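Local coordinates for protein indole-3-acetic acid-amido synthetase GH3.15 (Arabidopsis thaliana, PDB 6E1Q) that joins glutamine, and possibly cysteine, to the auxin precursor indole-3-butyric acid in an ATP-dependent reaction, and also conjugates the herbicide 2,4-DB, at residues 197-200 and 201-205; 309-312 and 313-317. All coordinates share one frame; numbering follows the deposited sequence. Where two conformers were deposited one is given.

Contact 1 (197-200 and 201-205)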
loop_
_atom_site.group_PDB
_atom_site.type_symbol
_atom_site.label_atom_id
_atom_site.label_comp_id
_atom_site.label_asym_id
_atom_site.label_seq_id
_atom_site.Cartn_x
_atom_site.Cartn_y
_atom_site.Cartn_z
ATOM N N SER A 197 -16.840 1.502 13.352
ATOM C CA SER A 197 -15.450 1.144 13.599
ATOM C C SER A 197 -14.540 2.368 13.481
ATOM O O SER A 197 -13.679 2.591 14.343
ATOM C CB SER A 197 -15.014 0.034 12.638
ATOM O OG SER A 197 -15.077 0.493 11.298
ATOM N N MET A 198 -14.713 3.177 12.428
ATOM C CA MET A 198 -13.903 4.394 12.315
ATOM C C MET A 198 -14.165 5.339 13.493
ATOM O O MET A 198 -13.241 5.987 14.008
ATOM C CB MET A 198 -14.197 5.098 10.988
ATOM C CG MET A 198 -13.513 6.462 10.856
ATOM S SD MET A 198 -11.710 6.279 10.669
ATOM C CE MET A 198 -11.623 5.906 8.906
ATOM N N TYR A 199 -15.422 5.414 13.941
ATOM C CA TYR A 199 -15.759 6.304 15.048
ATOM C C TYR A 199 -15.046 5.876 16.332
ATOM O O TYR A 199 -14.431 6.699 17.020
ATOM C CB TYR A 199 -17.286 6.352 15.234
ATOM C CG TYR A 199 -17.760 7.352 16.295
ATOM C CD1 TYR A 199 -17.756 7.018 17.641
ATOM C CD2 TYR A 199 -18.188 8.634 15.938
ATOM C CE1 TYR A 199 -18.185 7.928 18.615
ATOM C CE2 TYR A 199 -18.613 9.549 16.900
ATOM C CZ TYR A 199 -18.607 9.188 18.237
ATOM O OH TYR A 199 -19.028 10.079 19.206
ATOM N N CYS A 200 -15.092 4.583 16.662
ATOM C CA CYS A 200 -14.500 4.141 17.926
ATOM C C CYS A 200 -12.985 4.258 17.901
ATOM O O CYS A 200 -12.362 4.620 18.908
ATOM C CB CYS A 200 -14.914 2.703 18.228
ATOM S SG CYS A 200 -16.698 2.549 18.529
ATOM N N GLN A 201 -12.380 3.932 16.760
ATOM C CA GLN A 201 -10.931 4.015 16.622
ATOM C C GLN A 201 -10.437 5.455 16.755
ATOM O O GLN A 201 -9.395 5.707 17.369
ATOM C CB GLN A 201 -10.557 3.387 15.277
ATOM C CG GLN A 201 -9.453 4.010 14.488
ATOM C CD GLN A 201 -8.902 3.021 13.463
ATOM O OE1 GLN A 201 -8.214 2.066 13.814
ATOM N NE2 GLN A 201 -9.254 3.222 12.194
ATOM N N LEU A 202 -11.173 6.416 16.196
ATOM C CA LEU A 202 -10.774 7.815 16.342
ATOM C C LEU A 202 -11.039 8.316 17.765
ATOM O O LEU A 202 -10.235 9.067 18.332
ATOM C CB LEU A 202 -11.510 8.679 15.307
ATOM C CG LEU A 202 -10.866 8.749 13.905
ATOM C CD1 LEU A 202 -11.816 9.400 12.888
ATOM C CD2 LEU A 202 -9.555 9.532 13.945
ATOM N N LEU A 203 -12.158 7.910 18.364
ATOM C CA LEU A 203 -12.410 8.291 19.752
ATOM C C LEU A 203 -11.289 7.788 20.665
ATOM O O LEU A 203 -10.747 8.553 21.471
ATOM C CB LEU A 203 -13.773 7.762 20.193
ATOM C CG LEU A 203 -14.174 7.980 21.652
ATOM C CD1 LEU A 203 -14.216 9.455 21.914
ATOM C CD2 LEU A 203 -15.552 7.398 21.846
ATOM N N CYS A 204 -10.877 6.520 20.497
ATOM C CA CYS A 204 -9.737 6.012 21.265
ATOM C C CYS A 204 -8.447 6.772 20.955
ATOM O O CYS A 204 -7.669 7.102 21.871
ATOM C CB CYS A 204 -9.552 4.520 21.008
ATOM S SG CYS A 204 -10.902 3.565 21.776
ATOM N N GLY A 205 -8.184 7.038 19.677
ATOM C CA GLY A 205 -6.965 7.747 19.333
ATOM C C GLY A 205 -6.936 9.151 19.906
ATOM O O GLY A 205 -5.886 9.637 20.337
#
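The amides of Gln201, Leu202, Leu203 and Cys204 each reach back four residues, to the carbonyls of Ser197, Met198, Tyr199 and Cys200, in an unbroken ladder of alpha-helical bonds; the straightest, Cys204 N to Cys200 O at 2.9 Å, has an N-H...O angle of 169°. On one flank Met198 and Leu202 meet one turn apart, their side chains running at a slant to each other. Met198 sends CG anti to its backbone nitrogen (chi1 173°), then folds at chi2 and chi3, which brings SD to 3.8 Å from Leu202 CD1. The base of Leu202 lies over the backbone as well, with CB 3.5 Å from Met198 O. The helix concerned, 194-207, belongs to the N-terminal domain of this adenylating enzyme and packs against helix 220-243: Met198 touches Phe229 there, and Leu202 touches Val226. With an alanine in place of Leu202, Met198 SD would probably lose its apolar neighbour one turn on, leaving a gap facing Val226. A second pair runs i to i+4 between Tyr199 and Leu203, where methyl CD2 of the leucine approaches ring atom CE1 of the tyrosine obliquely at 4.2 Å. The far end of that tyrosine is held from outside, its hydroxyl hydrogen-bonded to Asn240 and its ring edge-to-face with Trp249. Cys200 SG forms a disulfide with Cys255, which ties this turn covalently to helix 253-258, while Gln201 packs its CB 3.4 Å from Ser197 O.

Contact 2 (309-312 and 313-317)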
loop_
_atom_site.group_PDB
_atom_site.type_symbol
_atom_site.label_atom_id
_atom_site.label_comp_id
_atom_site.label_asym_id
_atom_site.label_seq_id
_atom_site.Cartn_x
_atom_site.Cartn_y
_atom_site.Cartn_z
ATOM N N ILE A 309 1.156 12.586 -1.662
ATOM C CA ILE A 309 2.161 13.172 -0.779
ATOM C C ILE A 309 1.915 14.670 -0.544
ATOM O O ILE A 309 1.910 15.076 0.628
ATOM C CB ILE A 309 3.578 12.876 -1.322
ATOM C CG1 ILE A 309 3.928 11.404 -1.133
ATOM C CG2 ILE A 309 4.619 13.748 -0.634
ATOM C CD1 ILE A 309 5.233 11.030 -1.855
ATOM N N PRO A 310 1.700 15.495 -1.567
ATOM C CA PRO A 310 1.482 16.927 -1.274
ATOM C C PRO A 310 0.316 17.179 -0.340
ATOM O O PRO A 310 0.418 18.013 0.565
ATOM C CB PRO A 310 1.249 17.538 -2.669
ATOM C CG PRO A 310 2.005 16.644 -3.596
ATOM C CD PRO A 310 1.825 15.252 -3.020
ATOM N N LEU A 311 -0.792 16.464 -0.518
ATOM C CA LEU A 311 -1.941 16.692 0.345
ATOM C C LEU A 311 -1.689 16.169 1.758
ATOM O O LEU A 311 -2.048 16.827 2.745
ATOM C CB LEU A 311 -3.182 16.045 -0.259
ATOM C CG LEU A 311 -4.446 16.280 0.564
ATOM C CD1 LEU A 311 -4.754 17.769 0.707
ATOM C CD2 LEU A 311 -5.611 15.524 -0.061
ATOM N N LEU A 312 -1.066 14.997 1.879
ATOM C CA LEU A 312 -0.783 14.470 3.208
ATOM C C LEU A 312 0.206 15.367 3.943
ATOM O O LEU A 312 0.082 15.575 5.157
ATOM C CB LEU A 312 -0.263 13.035 3.104
ATOM C CG LEU A 312 0.082 12.290 4.391
ATOM C CD1 LEU A 312 -1.117 12.301 5.344
ATOM C CD2 LEU A 312 0.537 10.856 4.093
ATOM N N GLU A 313 1.174 15.944 3.220
ATOM C CA GLU A 313 2.098 16.871 3.869
ATOM C C GLU A 313 1.362 18.115 4.354
ATOM O O GLU A 313 1.689 18.665 5.407
ATOM C CB GLU A 313 3.235 17.253 2.915
ATOM C CG GLU A 313 4.187 16.084 2.618
ATOM C CD GLU A 313 5.398 16.471 1.763
ATOM O OE1 GLU A 313 5.327 17.483 1.034
ATOM O OE2 GLU A 313 6.415 15.738 1.803
ATOM N N PHE A 314 0.373 18.576 3.591
ATOM C CA PHE A 314 -0.451 19.698 4.029
ATOM C C PHE A 314 -1.106 19.407 5.381
ATOM O O PHE A 314 -1.116 20.257 6.281
ATOM C CB PHE A 314 -1.508 19.995 2.965
ATOM C CG PHE A 314 -2.547 20.994 3.394
ATOM C CD1 PHE A 314 -2.250 22.340 3.447
ATOM C CD2 PHE A 314 -3.824 20.580 3.751
ATOM C CE1 PHE A 314 -3.213 23.267 3.835
ATOM C CE2 PHE A 314 -4.773 21.490 4.133
ATOM C CZ PHE A 314 -4.462 22.847 4.169
ATOM N N TYR A 315 -1.660 18.208 5.542
ATOM C CA TYR A 315 -2.267 17.829 6.816
ATOM C C TYR A 315 -1.247 17.477 7.895
ATOM O O TYR A 315 -1.625 17.385 9.062
ATOM C CB TYR A 315 -3.203 16.635 6.610
ATOM C CG TYR A 315 -4.444 16.977 5.825
ATOM C CD1 TYR A 315 -5.271 18.024 6.215
ATOM C CD2 TYR A 315 -4.772 16.278 4.670
ATOM C CE1 TYR A 315 -6.416 18.345 5.479
ATOM C CE2 TYR A 315 -5.907 16.591 3.940
ATOM C CZ TYR A 315 -6.714 17.622 4.337
ATOM O OH TYR A 315 -7.838 17.925 3.599
ATOM N N SER A 316 0.029 17.291 7.538
ATOM C CA SER A 316 1.002 16.702 8.447
ATOM C C SER A 316 1.641 17.711 9.384
ATOM O O SER A 316 2.153 17.312 10.436
ATOM C CB SER A 316 2.118 16.014 7.660
ATOM O OG SER A 316 3.115 16.967 7.294
ATOM N N GLY A 317 1.664 18.987 9.014
ATOM C CA GLY A 317 2.334 19.969 9.850
ATOM C C GLY A 317 3.803 19.690 10.065
ATOM O O GLY A 317 4.342 19.991 11.138
#
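Leu311 and Tyr315 lie side by side and point the same way, one turn apart on a short helix. The leucine's CD1 and CG both bear on one corner of the tyrosine ring: CD1 is 3.6 Å from CE2, and CG is 3.7 Å from that same atom. Leu311 gets there with CG anti to the backbone nitrogen (chi1 -178°), whereas Tyr315 sets CG beside its backbone nitrogen (chi1 -69°). The Phe314 ring comes against Tyr315 too, its CD2 standing 3.8 Å above one face of the tyrosine and displaced toward the rim; Leu311 CD1 approaches this phenylalanine more distantly and obliquely. Across the helix Ile309 and Glu313 also run alongside each other. Methyl CG2 of the isoleucine makes a van der Waals contact of 3.6 Å with carboxylate oxygen OE2 of the extended Glu313 chain. Beneath them Glu313 N bonds to Ile309 O at 2.8 Å, followed by Phe314 N to Pro310 O and Tyr315 N to Leu311 O. At the C-terminal end Ser316 OG turns back to donate to Glu313 O at 2.9 Å and also bonds to the amide of Gly318; Gly317, with positive phi, leads the chain out. Leu312 and Tyr315 touch helix 220-243, and Leu311 reaches strand 461-470. The helix connects parallel strands 297-298 and 321-327, as in a beta-alpha-beta unit.

Overall arrangement
Both contacts are single-helix turns in the GH3 N-terminal domain, contact 1 on helix 194-207 and contact 2 on helix 309-316, which follows later in the chain. Their centres are 21 Å apart and their nearest atoms about 12 Å, so they do not touch. What they share is helix 220-243, against which side chains of both helices pack. Contact 2 also meets strand 461-470, consistent with a place near the junction of the N-terminal and C-terminal parts. Neither contact forms the substrate pocket, although the side chains of Gln201 and Leu312 come to about 9 Å and about 10 Å from a bound (2,4-dichlorophenoxy)acetic acid. Strand 321-327, which follows contact 2, carries ATP- and substrate-binding residues.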